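Local atomic coordinates of putative D-arabinose 5-phosphate isomerase (Klebsiella pneumoniae subsp. pneumoniae, PDB entry 3K2V), a protein that probably interconverts D-ribulose 5-phosphate and D-arabinose 5-phosphate, and binds CMP-Kdo, a product further along the same pathway, through its pair of CBS domains. Residues P41-Q46 / R50-E55; L61-I66 / C128-D133; V115-L120 / H144-A149. All blocks are in the same frame, centred on the assembly; numbering follows the deposited sequence.

Interaction 1. Residues P41-Q46 / R50-E55; sequences PHVGLQ and RDALLE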
loop_
_atom_site.group_PDB
_atom_site.type_symbol
_atom_site.label_atom_id
_atom_site.label_comp_id
_atom_site.label_asym_id
_atom_site.label_seq_id
_atom_site.Cartn_x
_atom_site.Cartn_y
_atom_site.Cartn_z
ATOM N N PRO A 41 -7.015 4.998 12.356
ATOM C CA PRO A 41 -8.125 5.126 11.403
ATOM C C PRO A 41 -9.246 4.143 11.691
ATOM O O PRO A 41 -9.053 2.927 11.643
ATOM C CB PRO A 41 -7.475 4.832 10.055
ATOM C CG PRO A 41 -6.317 3.949 10.374
ATOM C CD PRO A 41 -5.922 4.169 11.826
ATOM N N HIS A 42 -10.404 4.667 12.008
ATOM C CA HIS A 42 -11.558 3.827 12.193
ATOM C C HIS A 42 -12.830 4.588 11.915
ATOM O O HIS A 42 -12.900 5.812 12.122
ATOM C CB HIS A 42 -11.590 3.191 13.580
ATOM C CG HIS A 42 -11.731 4.168 14.703
ATOM N ND1 HIS A 42 -12.958 4.571 15.191
ATOM C CD2 HIS A 42 -10.798 4.809 15.448
ATOM C CE1 HIS A 42 -12.771 5.431 16.177
ATOM N NE2 HIS A 42 -11.470 5.568 16.374
ATOM N N VAL A 43 -13.806 3.864 11.360
ATOM C CA VAL A 43 -15.156 4.369 11.158
ATOM C C VAL A 43 -16.130 3.347 11.713
ATOM O O VAL A 43 -15.759 2.230 12.047
ATOM C CB VAL A 43 -15.481 4.650 9.663
ATOM C CG1 VAL A 43 -14.488 5.669 9.084
ATOM C CG2 VAL A 43 -15.475 3.360 8.816
ATOM N N GLY A 44 -17.376 3.762 11.847
ATOM C CA GLY A 44 -18.431 2.893 12.339
ATOM C C GLY A 44 -19.085 2.049 11.270
ATOM O O GLY A 44 -18.885 2.250 10.052
ATOM N N LEU A 45 -19.915 1.127 11.739
ATOM C CA LEU A 45 -20.561 0.155 10.871
ATOM C C LEU A 45 -21.531 0.797 9.886
ATOM O O LEU A 45 -21.731 0.251 8.804
ATOM C CB LEU A 45 -21.301 -0.911 11.689
ATOM C CG LEU A 45 -21.888 -2.095 10.896
ATOM C CD1 LEU A 45 -20.757 -2.860 10.223
ATOM C CD2 LEU A 45 -22.701 -3.004 11.822
ATOM N N GLN A 46 -22.107 1.956 10.218
ATOM C CA GLN A 46 -23.020 2.637 9.291
ATOM C C GLN A 46 -22.322 3.657 8.370
ATOM O O GLN A 46 -22.991 4.374 7.648
ATOM C CB GLN A 46 -24.168 3.351 10.046
ATOM C CG GLN A 46 -24.813 2.547 11.187
ATOM C CD GLN A 46 -25.153 1.126 10.792
ATOM O OE1 GLN A 46 -25.657 0.881 9.700
ATOM N NE2 GLN A 46 -24.870 0.177 11.685
ATOM N N ARG A 50 -17.464 6.584 1.107
ATOM C CA ARG A 50 -16.788 7.888 1.043
ATOM C C ARG A 50 -16.277 8.334 2.417
ATOM O O ARG A 50 -15.166 8.822 2.509
ATOM C CB ARG A 50 -17.673 9.013 0.457
ATOM C CG ARG A 50 -18.118 8.827 -0.982
ATOM C CD ARG A 50 -17.081 9.182 -2.039
ATOM N NE ARG A 50 -16.553 10.548 -1.985
ATOM C CZ ARG A 50 -17.100 11.640 -2.507
ATOM N NH1 ARG A 50 -18.249 11.618 -3.126
ATOM N NH2 ARG A 50 -16.470 12.795 -2.381
ATOM N N ASP A 51 -17.077 8.152 3.470
ATOM C CA ASP A 51 -16.612 8.370 4.843
ATOM C C ASP A 51 -15.347 7.574 5.138
ATOM O O ASP A 51 -14.432 8.075 5.807
ATOM C CB ASP A 51 -17.617 7.916 5.900
ATOM C CG ASP A 51 -18.913 8.709 5.913
ATOM O OD1 ASP A 51 -18.946 9.876 5.415
ATOM O OD2 ASP A 51 -19.922 8.137 6.459
ATOM N N ALA A 52 -15.327 6.304 4.735
ATOM C CA ALA A 52 -14.170 5.452 4.989
ATOM C C ALA A 52 -12.947 5.958 4.237
ATOM O O ALA A 52 -11.844 5.977 4.782
ATOM C CB ALA A 52 -14.471 3.939 4.629
ATOM N N LEU A 53 -13.133 6.386 2.996
ATOM C CA LEU A 53 -12.010 6.908 2.216
ATOM C C LEU A 53 -11.418 8.182 2.813
ATOM O O LEU A 53 -10.201 8.342 2.829
ATOM C CB LEU A 53 -12.414 7.148 0.760
ATOM C CG LEU A 53 -12.849 5.908 0.007
ATOM C CD1 LEU A 53 -13.159 6.296 -1.474
ATOM C CD2 LEU A 53 -11.805 4.764 0.042
ATOM N N LEU A 54 -12.264 9.065 3.328
ATOM C CA LEU A 54 -11.794 10.273 3.967
ATOM C C LEU A 54 -10.937 9.922 5.198
ATOM O O LEU A 54 -9.877 10.539 5.440
ATOM C CB LEU A 54 -12.976 11.178 4.335
ATOM C CG LEU A 54 -12.592 12.490 5.027
ATOM C CD1 LEU A 54 -11.705 13.332 4.100
ATOM C CD2 LEU A 54 -13.844 13.259 5.496
ATOM N N GLU A 55 -11.369 8.921 5.956
ATOM C CA GLU A 55 -10.656 8.520 7.167
ATOM C C GLU A 55 -9.307 7.930 6.791
ATOM O O GLU A 55 -8.298 8.261 7.435
ATOM C CB GLU A 55 -11.483 7.533 7.991
ATOM C CG GLU A 55 -10.816 7.012 9.297
ATOM C CD GLU A 55 -10.762 8.029 10.448
ATOM O OE1 GLU A 55 -11.229 9.176 10.267
ATOM O OE2 GLU A 55 -10.245 7.668 11.551
#
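Glu-55 reaches from the helix to the backbone of His-42, where its OE2 accepts the amide N-H at 3.0 Å (N to OE2) with an N-H...O angle of 155°. The donor approaches the anti side of the carboxylate and lies 24° out of its plane. Two torsions bring the acid there: CG stands opposite the backbone N and beside the carbonyl carbon, and the chain then turns about the CB-CG bond (chi2 74°), so that CD turns toward the strand. The carbonyl oxygen of His-42 lies only 3.3 Å from Glu-55 OE2, a meeting of two acceptors; the salt bridge from Lys-59 to that same OE2 probably offsets the repulsion.

Strand 42-43, helix 49-59 and strand 63-67 form a beta-alpha-beta unit of the first CBS domain, and this contact joins its first two members. Pro-41 bonds to Ala-65, and Val-43 to Ala-65 and Cys-67, of the neighbouring parallel strand. The N-H of His-42, on the outermost strand of the sheet within this chain, is taken by the helix acid instead.

Beside the polar bond the interface is aliphatic. Val-43 and Glu-55 lie side by side, pointing opposite ways, with Val-43 CG1 3.7 Å from Glu-55 CB. Both valine methyls also touch Ala-52: CG1 lies 4.1 Å from Ala-52 CA, and CG2 meets Ala-52 CB at 4.3 Å. A beta-branched residue suits an extended strand, and the short methyl of Ala-52 permits this close approach. Pro-41 touches the bent stem of the acid with one ring carbon, CB to Glu-55 CG 4.1 Å.

Interaction 2. Residues L61-I66 / C128-D133; sequences LGMTAI and CVLVAD. With CMK (cytidine 5'-monophosphate 3-deoxy-beta-D-gulo-oct-2-ulo-pyranosonic acid), chain G.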
loop_
_atom_site.group_PDB
_atom_site.type_symbol
_atom_site.label_atom_id
_atom_site.label_comp_id
_atom_site.label_asym_id
_atom_site.label_seq_id
_atom_site.Cartn_x
_atom_site.Cartn_y
_atom_site.Cartn_z
ATOM N N LEU A 61 -2.433 5.905 6.646
ATOM C CA LEU A 61 -1.933 4.544 6.766
ATOM C C LEU A 61 -2.419 3.606 5.651
ATOM O O LEU A 61 -2.162 2.396 5.705
ATOM C CB LEU A 61 -2.396 3.977 8.109
ATOM C CG LEU A 61 -1.919 4.735 9.337
ATOM C CD1 LEU A 61 -2.543 4.139 10.556
ATOM C CD2 LEU A 61 -0.404 4.697 9.442
ATOM N N GLY A 62 -3.171 4.123 4.683
ATOM C CA GLY A 62 -3.637 3.306 3.570
ATOM C C GLY A 62 -4.777 2.343 3.898
ATOM O O GLY A 62 -5.147 1.503 3.074
HETATM N N MSE A 63 -5.352 2.483 5.079
HETATM C CA MSE A 63 -6.407 1.602 5.520
HETATM C C MSE A 63 -7.198 2.223 6.644
HETATM O O MSE A 63 -6.768 3.205 7.250
HETATM C CB MSE A 63 -5.840 0.246 6.004
HETATM C CG MSE A 63 -4.821 0.347 7.134
HETATM SE SE MSE A 63 -5.204 -0.944 8.571
HETATM C CE MSE A 63 -6.816 -0.134 9.221
ATOM N N THR A 64 -8.362 1.653 6.896
ATOM C CA THR A 64 -9.162 1.959 8.047
ATOM C C THR A 64 -9.763 0.690 8.624
ATOM O O THR A 64 -10.073 -0.250 7.897
ATOM C CB THR A 64 -10.285 2.987 7.732
ATOM O OG1 THR A 64 -10.942 3.385 8.948
ATOM C CG2 THR A 64 -11.323 2.433 6.709
ATOM N N ALA A 65 -9.912 0.679 9.942
ATOM C CA ALA A 65 -10.743 -0.285 10.617
ATOM C C ALA A 65 -12.208 0.152 10.586
ATOM O O ALA A 65 -12.542 1.339 10.430
ATOM C CB ALA A 65 -10.275 -0.446 12.114
ATOM N N ILE A 66 -13.075 -0.829 10.742
ATOM C CA ILE A 66 -14.483 -0.610 10.978
ATOM C C ILE A 66 -14.746 -1.251 12.339
ATOM O O ILE A 66 -14.497 -2.450 12.526
ATOM C CB ILE A 66 -15.380 -1.270 9.913
ATOM C CG1 ILE A 66 -15.149 -0.654 8.516
ATOM C CG2 ILE A 66 -16.867 -1.087 10.304
ATOM C CD1 ILE A 66 -13.925 -1.171 7.741
ATOM N N CYS A 128 0.082 -3.090 6.826
ATOM C CA CYS A 128 -0.411 -2.475 8.077
ATOM C C CYS A 128 -1.202 -3.525 8.857
ATOM O O CYS A 128 -2.062 -4.192 8.269
ATOM C CB CYS A 128 -1.270 -1.219 7.755
ATOM S SG CYS A 128 -1.578 -0.058 9.158
ATOM N N VAL A 129 -0.921 -3.677 10.167
ATOM C CA VAL A 129 -1.503 -4.727 10.995
ATOM C C VAL A 129 -2.215 -4.094 12.206
ATOM O O VAL A 129 -1.771 -3.068 12.751
ATOM C CB VAL A 129 -0.418 -5.769 11.405
ATOM C CG1 VAL A 129 0.662 -5.118 12.255
ATOM C CG2 VAL A 129 -1.002 -6.961 12.161
ATOM N N LEU A 130 -3.349 -4.680 12.579
ATOM C CA LEU A 130 -4.103 -4.186 13.723
ATOM C C LEU A 130 -3.432 -4.716 14.983
ATOM O O LEU A 130 -2.906 -5.842 14.991
ATOM C CB LEU A 130 -5.545 -4.684 13.679
ATOM C CG LEU A 130 -6.320 -4.354 12.394
ATOM C CD1 LEU A 130 -7.666 -5.052 12.465
ATOM C CD2 LEU A 130 -6.462 -2.846 12.245
ATOM N N VAL A 131 -3.438 -3.916 16.035
ATOM C CA VAL A 131 -2.933 -4.371 17.340
ATOM C C VAL A 131 -4.152 -4.461 18.234
ATOM O O VAL A 131 -4.893 -3.482 18.375
ATOM C CB VAL A 131 -1.863 -3.459 17.919
ATOM C CG1 VAL A 131 -1.327 -4.056 19.240
ATOM C CG2 VAL A 131 -0.702 -3.266 16.913
ATOM N N ALA A 132 -4.391 -5.639 18.782
ATOM C CA ALA A 132 -5.634 -5.915 19.479
ATOM C C ALA A 132 -5.448 -6.783 20.696
ATOM O O ALA A 132 -4.515 -7.595 20.771
ATOM C CB ALA A 132 -6.647 -6.611 18.537
ATOM N N ASP A 133 -6.387 -6.622 21.620
ATOM C CA ASP A 133 -6.627 -7.569 22.705
ATOM C C ASP A 133 -7.951 -8.290 22.404
ATOM O O ASP A 133 -9.034 -7.769 22.682
ATOM C CB ASP A 133 -6.721 -6.843 24.044
ATOM C CG ASP A 133 -7.236 -7.755 25.167
ATOM O OD1 ASP A 133 -6.974 -8.984 25.101
ATOM O OD2 ASP A 133 -7.948 -7.264 26.078
HETATM N N1C CMK G . 4.477 7.454 -6.374
HETATM C C2C CMK G . 5.550 7.856 -7.238
HETATM N N3C CMK G . 6.537 6.934 -7.553
HETATM C C4C CMK G . 6.507 5.631 -7.039
HETATM C C5C CMK G . 5.478 5.236 -6.196
HETATM C C6C CMK G . 4.470 6.152 -5.860
HETATM O O2C CMK G . 5.601 8.988 -7.719
HETATM N N4C CMK G . 7.481 4.788 -7.382
HETATM C "C1'" CMK G . 3.399 8.439 -6.020
HETATM C "C2'" CMK G . 1.959 7.898 -6.190
HETATM O "O2'" CMK G . 1.487 8.027 -7.553
HETATM C "C3'" CMK G . 1.170 8.781 -5.223
HETATM C "C4'" CMK G . 2.206 9.225 -4.155
HETATM O "O4'" CMK G . 3.525 8.827 -4.626
HETATM O "O3'" CMK G . 0.659 9.912 -5.940
HETATM C "C5'" CMK G . 2.086 8.346 -2.868
HETATM O "O5'" CMK G . 2.121 6.899 -3.220
HETATM P PA CMK G . 1.063 5.914 -2.469
HETATM O O1A CMK G . -0.271 6.338 -3.147
HETATM O O2A CMK G . 1.415 4.492 -2.658
HETATM O O6 CMK G . 0.985 6.267 1.440
HETATM C C2 CMK G . 0.198 6.209 0.200
HETATM O O2 CMK G . 1.142 6.408 -0.902
HETATM C C3 CMK G . -0.466 4.840 0.086
HETATM C C4 CMK G . -1.246 4.505 1.353
HETATM O O4 CMK G . -1.796 3.187 1.197
HETATM C C5 CMK G . -0.357 4.591 2.590
HETATM C C6 CMK G . 0.205 6.022 2.649
HETATM C C7 CMK G . 1.009 6.515 3.880
HETATM C C1 CMK G . -0.916 7.285 0.101
HETATM O O1X CMK G . -1.149 7.704 -1.050
HETATM O O1Y CMK G . -1.561 7.621 1.128
HETATM O O5 CMK G . 0.711 3.657 2.475
HETATM C C8 CMK G . 2.345 5.820 4.096
HETATM O O8 CMK G . 3.272 6.762 4.688
HETATM O O7 CMK G . 1.290 7.916 3.733
#
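A selenium atom faces a sulfur here: Met-63, deposited as selenomethionine, brings its SE to 3.8 Å from SG of Cys-128. Both residues were modelled in two conformers, so the details of this pair describe one arrangement and are less certain than the rest. In it, Met-63 sets CG between its backbone N and carbonyl carbon (chi1 58°), then bends twice more, so that the selenium passes alongside the cysteine and the methyl CE turns on toward Leu-130. CE reaches Leu-130 CD2 at 4.1 Å, and the two side chains cross obliquely. Cys-128 holds SG opposite its backbone N, and this also brings the sulfur within 4.2 Å of Leu-61 CB. Flexible, polarisable methionine and small cysteine suit such a buried place, where the contact is wholly apolar and depends on shape.

The same segments line the nucleotide-sugar site. Gly-62 adopts a positive phi (75°) just before the strand, and its CA lies 3.0 Å from O4 of the bound CMP-Kdo, an approach made possible by the lack of a side chain. Asn-60 and Asp-79 hydrogen-bond this ligand, while Thr-78, Asp-81, Arg-83 and Arg-84 of the second subunit complete the site. A second CMP-Kdo takes the carbonyl O of Cys-128 as acceptor for its cytosine amino group, N4C.

The two strands lie in different sheets, their segments fall in the first and second CBS domains, and they meet at the centre of the tandem pair. Leu-130 also packs on Ile-73 and Ile-76 of strand 73-78, and Cys-128 on Val-140 of strand 136-142. Thr-64, directed away from this interface, packs instead against helix 49-59.

Interaction 3. Residues V115-L120 / H144-A149; sequences VDALNL and HDLLRA. With CMK (cytidine 5'-monophosphate 3-deoxy-beta-D-gulo-oct-2-ulo-pyranosonic acid), chain G.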
loop_
_atom_site.group_PDB
_atom_site.type_symbol
_atom_site.label_atom_id
_atom_site.label_comp_id
_atom_site.label_asym_id
_atom_site.label_seq_id
_atom_site.Cartn_x
_atom_site.Cartn_y
_atom_site.Cartn_z
ATOM N N VAL A 115 9.880 -7.330 14.961
ATOM C CA VAL A 115 10.386 -8.323 13.991
ATOM C C VAL A 115 9.327 -9.370 13.611
ATOM O O VAL A 115 9.231 -9.784 12.448
ATOM C CB VAL A 115 11.688 -9.024 14.449
ATOM C CG1 VAL A 115 11.466 -9.916 15.676
ATOM C CG2 VAL A 115 12.282 -9.831 13.271
ATOM N N ASP A 116 8.523 -9.783 14.584
ATOM C CA ASP A 116 7.492 -10.770 14.310
ATOM C C ASP A 116 6.310 -10.146 13.587
ATOM O O ASP A 116 5.702 -10.792 12.749
ATOM C CB ASP A 116 7.090 -11.489 15.590
ATOM C CG ASP A 116 8.240 -12.341 16.147
ATOM O OD1 ASP A 116 8.882 -13.025 15.324
ATOM O OD2 ASP A 116 8.517 -12.313 17.368
ATOM N N ALA A 117 6.026 -8.878 13.861
ATOM C CA ALA A 117 5.022 -8.133 13.096
ATOM C C ALA A 117 5.459 -8.017 11.628
ATOM O O ALA A 117 4.676 -8.220 10.700
ATOM C CB ALA A 117 4.805 -6.762 13.712
ATOM N N LEU A 118 6.739 -7.737 11.412
ATOM C CA LEU A 118 7.261 -7.636 10.043
ATOM C C LEU A 118 7.118 -8.966 9.315
ATOM O O LEU A 118 6.693 -9.008 8.150
ATOM C CB LEU A 118 8.722 -7.200 10.087
ATOM C CG LEU A 118 9.485 -7.108 8.762
ATOM C CD1 LEU A 118 8.866 -6.026 7.887
ATOM C CD2 LEU A 118 10.948 -6.838 9.082
ATOM N N ASN A 119 7.489 -10.046 10.000
ATOM C CA ASN A 119 7.415 -11.385 9.423
ATOM C C ASN A 119 5.986 -11.734 9.037
ATOM O O ASN A 119 5.762 -12.283 7.959
ATOM C CB ASN A 119 7.995 -12.452 10.375
ATOM C CG ASN A 119 9.526 -12.467 10.389
ATOM O OD1 ASN A 119 10.166 -11.995 9.468
ATOM N ND2 ASN A 119 10.109 -13.017 11.454
ATOM N N LEU A 120 5.026 -11.382 9.894
ATOM C CA LEU A 120 3.609 -11.617 9.611
ATOM C C LEU A 120 3.173 -10.819 8.404
ATOM O O LEU A 120 2.468 -11.340 7.517
ATOM C CB LEU A 120 2.728 -11.257 10.822
ATOM C CG LEU A 120 1.219 -11.442 10.614
ATOM C CD1 LEU A 120 0.880 -12.933 10.378
ATOM C CD2 LEU A 120 0.419 -10.904 11.785
ATOM N N HIS A 144 5.951 1.151 7.493
ATOM C CA HIS A 144 6.772 2.374 7.616
ATOM C C HIS A 144 7.225 2.656 9.050
ATOM O O HIS A 144 8.338 3.127 9.263
ATOM C CB HIS A 144 6.022 3.616 7.115
ATOM C CG HIS A 144 5.922 3.705 5.626
ATOM N ND1 HIS A 144 6.998 3.499 4.795
ATOM C CD2 HIS A 144 4.876 3.997 4.822
ATOM C CE1 HIS A 144 6.617 3.650 3.539
ATOM N NE2 HIS A 144 5.336 3.959 3.527
ATOM N N ASP A 145 6.357 2.366 10.014
ATOM C CA ASP A 145 6.660 2.542 11.444
ATOM C C ASP A 145 7.818 1.657 11.910
ATOM O O ASP A 145 8.593 2.050 12.784
ATOM C CB ASP A 145 5.443 2.218 12.305
ATOM C CG ASP A 145 4.250 3.096 11.999
ATOM O OD1 ASP A 145 4.450 4.291 11.765
ATOM O OD2 ASP A 145 3.105 2.594 11.994
ATOM N N LEU A 146 7.945 0.474 11.324
ATOM C CA LEU A 146 8.983 -0.460 11.730
ATOM C C LEU A 146 10.356 -0.070 11.217
ATOM O O LEU A 146 11.354 -0.605 11.701
ATOM C CB LEU A 146 8.628 -1.896 11.332
ATOM C CG LEU A 146 7.252 -2.354 11.814
ATOM C CD1 LEU A 146 7.010 -3.802 11.448
ATOM C CD2 LEU A 146 7.022 -2.136 13.313
ATOM N N LEU A 147 10.427 0.899 10.306
ATOM C CA LEU A 147 11.704 1.401 9.795
ATOM C C LEU A 147 12.018 2.865 10.139
ATOM O O LEU A 147 13.000 3.407 9.638
ATOM C CB LEU A 147 11.732 1.283 8.273
ATOM C CG LEU A 147 11.003 0.106 7.633
ATOM C CD1 LEU A 147 10.906 0.388 6.137
ATOM C CD2 LEU A 147 11.679 -1.230 7.938
ATOM N N ARG A 148 11.196 3.525 10.949
ATOM C CA ARG A 148 11.474 4.917 11.331
ATOM C C ARG A 148 12.259 4.957 12.647
ATOM O O ARG A 148 12.536 3.899 13.235
ATOM C CB ARG A 148 10.174 5.748 11.412
ATOM C CG ARG A 148 9.412 5.706 12.746
ATOM C CD ARG A 148 8.211 6.650 12.721
ATOM N NE ARG A 148 7.103 6.101 11.932
ATOM C CZ ARG A 148 6.354 6.793 11.066
ATOM N NH1 ARG A 148 6.565 8.091 10.852
ATOM N NH2 ARG A 148 5.378 6.177 10.398
ATOM N N ALA A 149 12.618 6.170 13.094
ATOM C CA ALA A 149 13.298 6.399 14.392
ATOM C C ALA A 149 14.634 5.669 14.458
ATOM O O ALA A 149 15.249 5.410 13.420
ATOM C CB ALA A 149 12.401 5.992 15.575
HETATM N N1C CMK G . 4.477 7.454 -6.374
HETATM C C2C CMK G . 5.550 7.856 -7.238
HETATM N N3C CMK G . 6.537 6.934 -7.553
HETATM C C4C CMK G . 6.507 5.631 -7.039
HETATM C C5C CMK G . 5.478 5.236 -6.196
HETATM C C6C CMK G . 4.470 6.152 -5.860
HETATM O O2C CMK G . 5.601 8.988 -7.719
HETATM N N4C CMK G . 7.481 4.788 -7.382
HETATM C "C1'" CMK G . 3.399 8.439 -6.020
HETATM C "C2'" CMK G . 1.959 7.898 -6.190
HETATM O "O2'" CMK G . 1.487 8.027 -7.553
HETATM C "C3'" CMK G . 1.170 8.781 -5.223
HETATM C "C4'" CMK G . 2.206 9.225 -4.155
HETATM O "O4'" CMK G . 3.525 8.827 -4.626
HETATM O "O3'" CMK G . 0.659 9.912 -5.940
HETATM C "C5'" CMK G . 2.086 8.346 -2.868
HETATM O "O5'" CMK G . 2.121 6.899 -3.220
HETATM P PA CMK G . 1.063 5.914 -2.469
HETATM O O1A CMK G . -0.271 6.338 -3.147
HETATM O O2A CMK G . 1.415 4.492 -2.658
HETATM O O6 CMK G . 0.985 6.267 1.440
HETATM C C2 CMK G . 0.198 6.209 0.200
HETATM O O2 CMK G . 1.142 6.408 -0.902
HETATM C C3 CMK G . -0.466 4.840 0.086
HETATM C C4 CMK G . -1.246 4.505 1.353
HETATM O O4 CMK G . -1.796 3.187 1.197
HETATM C C5 CMK G . -0.357 4.591 2.590
HETATM C C6 CMK G . 0.205 6.022 2.649
HETATM C C7 CMK G . 1.009 6.515 3.880
HETATM C C1 CMK G . -0.916 7.285 0.101
HETATM O O1X CMK G . -1.149 7.704 -1.050
HETATM O O1Y CMK G . -1.561 7.621 1.128
HETATM O O5 CMK G . 0.711 3.657 2.475
HETATM C C8 CMK G . 2.345 5.820 4.096
HETATM O O8 CMK G . 3.272 6.762 4.688
HETATM O O7 CMK G . 1.290 7.916 3.733
#
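The second CBS domain closes its beta-alpha-beta-beta-alpha order with the short, weakly bonded helix 143-146, and Leu-146 of that helix packs against Ala-117 and Leu-118 of helix 114-124. A single methyl does the touching. Leu-146 CD1 lies 3.9 Å from the backbone N of Leu-118 and 4.0 Å from its CB, and it meets Ala-117 CB at 4.3 Å, so it rests on the helix surface where the two residues adjoin. The leucine is extended to reach it: CG is opposite the carbonyl carbon (chi1 -53°) and CD1 continues the chain outward. Ala-117 suits its place because its short methyl lets the branched leucine come close to the backbone.

Leu-118 turns the rest of its side chain onward, CG opposite its backbone N, and packs on Leu-147 of the second subunit; Leu-147 meets Leu-118 of that subunit in return. The contact thus sits beside the dimer interface.

His-144, near the start of the helix, belongs to the ligand site. Its CD2 comes within 3.2 Å of O8 of the bound CMP-Kdo, which approaches the ring obliquely. The imidazole lies nearly parallel to that of His-142, whose ND1 accepts the N-H of His-144. Farther along the segment, Asp-145 and Arg-148 form a salt bridge, although the 2.5 Å between Asp-145 OD1 and Arg-148 NH2 is too short to be trusted in detail.

Between the helices themselves the forces are dispersion and the hydrophobic effect, which have little directional preference. The fit therefore depends on shape, and Leu-146 also packs on Ala-114, Met-121 and Ile-33. Polar groups are engaged elsewhere: Asp-145 OD2 with the N-H of His-142, and the carbonyl O of His-144 with Gln-122 of the second subunit.

How the interactions relate
Interaction 2 lies at the heart of the chain and joins the two CBS domains, while interactions 1 and 3 flank it on opposite sides of the centre, each within one domain. Interaction 1 is partly buried and mixes a carboxylate-to-backbone bond with aliphatic packing; the other two are buried and apolar. Interactions 1 and 2 share a sheet, because Pro-41 and Val-43 pair with Ala-65. Interaction 3 meets interaction 2 where Leu-120 packs on Val-129, and both touch CMP-Kdo. The second subunit contacts residues of interactions 1 and 3 but not the segments of interaction 2.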